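Local coordinates for protein BtGH115A (Bacteroides thetaiotaomicron, PDB 5BY3) that probably hydrolyses glycosidic bonds as a family GH115 4-O-methyl-alpha-glucuronidase with specificity for decorated arabinogalactans, at residues A[472-475]-A[476-480]. Residues are numbered along the deposited sequence; the frame is centred on the assembly and turned at random.
Sequences RELG and TSCAK
Leu474 and Cys478 meet across the short turn that joins helix 462-473 to helix 476-495. The sulfur lies beside the base of the leucine, with Cys478 SG 3.8 Å from Leu474 CB. One methyl branch, Leu474 CD1, also comes near, 4.0 Å from Cys478 SG. With SG anti to the backbone N (chi1 -175°), the sulfur is carried to the side of Leu474. Tyr555 of helix 552-580 touches both side chains, and Val559 touches the leucine, so the pair faces a third helix.

The backbone supplies the polar link. Ala479 N donates to Gly475 O at 3.1 Å with an N-H...O angle of 157°. This is an i to i+4 bond of the helical kind, and it ties the Gly475 carbonyl to helix 476-495 at Ala479. The methyl of Ala479 touches Leu470 and Glu471 of the preceding helix.

At the end of that helix, Arg472 grips Glu473 side-on. Arg472 NE reaches Glu473 OE2 at 2.6 Å, and Arg472 NH2 reaches Glu473 OE1 at 3.1 Å. Both oxygens lie near the guanidinium plane, but the nitrogens stand above the carboxylate plane. Glu445 pairs with Arg472 NH1, Ser130 bonds Glu473 OE1, and Arg551 NE bonds Glu473 O. The buried Glu473 carboxylate is thus probably kept charged by the arginine, while between the two segments the link is one backbone bond and the Leu474-Cys478 contact.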
# COMPACT_ATOMS: atom_id res chain seq x y z
N ARG A 472 7.36 -1.84 19.07
CA ARG A 472 6.03 -1.46 19.62
C ARG A 472 5.01 -2.62 19.67
O ARG A 472 4.28 -2.75 20.66
CB ARG A 472 5.46 -0.22 18.90
CG ARG A 472 4.24 0.47 19.51
CD ARG A 472 3.67 1.42 18.44
NE ARG A 472 2.82 0.68 17.48
CZ ARG A 472 2.39 1.10 16.27
NH1 ARG A 472 2.74 2.27 15.77
NH2 ARG A 472 1.60 0.30 15.54
N GLU A 473 4.94 -3.46 18.64
CA GLU A 473 3.86 -4.49 18.58
C GLU A 473 4.21 -5.78 19.34
O GLU A 473 3.37 -6.36 20.04
CB GLU A 473 3.39 -4.79 17.16
CG GLU A 473 3.01 -3.60 16.26
CD GLU A 473 1.98 -2.62 16.83
OE1 GLU A 473 0.87 -2.57 16.33
OE2 GLU A 473 2.28 -1.82 17.74
N LEU A 474 5.45 -6.23 19.20
CA LEU A 474 5.97 -7.33 20.00
C LEU A 474 6.74 -6.67 21.13
O LEU A 474 6.40 -5.56 21.52
CB LEU A 474 6.80 -8.24 19.10
CG LEU A 474 6.29 -8.20 17.66
CD1 LEU A 474 7.40 -8.57 16.69
CD2 LEU A 474 5.02 -9.03 17.43
N GLY A 475 7.76 -7.27 21.71
CA GLY A 475 8.56 -6.42 22.62
C GLY A 475 9.86 -5.96 22.02
O GLY A 475 10.18 -6.27 20.88
N THR A 476 10.64 -5.22 22.79
CA THR A 476 12.04 -4.97 22.44
C THR A 476 12.87 -6.25 22.25
O THR A 476 13.67 -6.35 21.31
CB THR A 476 12.67 -4.06 23.50
OG1 THR A 476 12.05 -2.77 23.39
CG2 THR A 476 14.16 -3.91 23.27
N SER A 477 12.64 -7.25 23.11
CA SER A 477 13.49 -8.45 23.10
C SER A 477 13.16 -9.38 21.93
O SER A 477 14.05 -10.05 21.39
CB SER A 477 13.56 -9.12 24.52
OG SER A 477 12.76 -10.30 24.72
N CYS A 478 11.89 -9.40 21.53
CA CYS A 478 11.40 -10.17 20.38
C CYS A 478 11.87 -9.50 19.11
O CYS A 478 12.41 -10.15 18.22
CB CYS A 478 9.88 -10.22 20.40
SG CYS A 478 9.13 -11.27 19.12
N ALA A 479 11.73 -8.18 19.06
CA ALA A 479 12.11 -7.38 17.91
C ALA A 479 13.62 -7.36 17.66
O ALA A 479 14.07 -6.97 16.58
CB ALA A 479 11.61 -5.97 18.10
N LYS A 480 14.38 -7.78 18.65
CA LYS A 480 15.83 -7.85 18.53
C LYS A 480 16.18 -9.04 17.66
O LYS A 480 17.16 -9.02 16.91
CB LYS A 480 16.47 -7.99 19.92
CG LYS A 480 17.88 -7.38 20.06
CD LYS A 480 18.48 -7.85 21.38
CE LYS A 480 19.99 -8.12 21.31
NZ LYS A 480 20.78 -7.14 22.12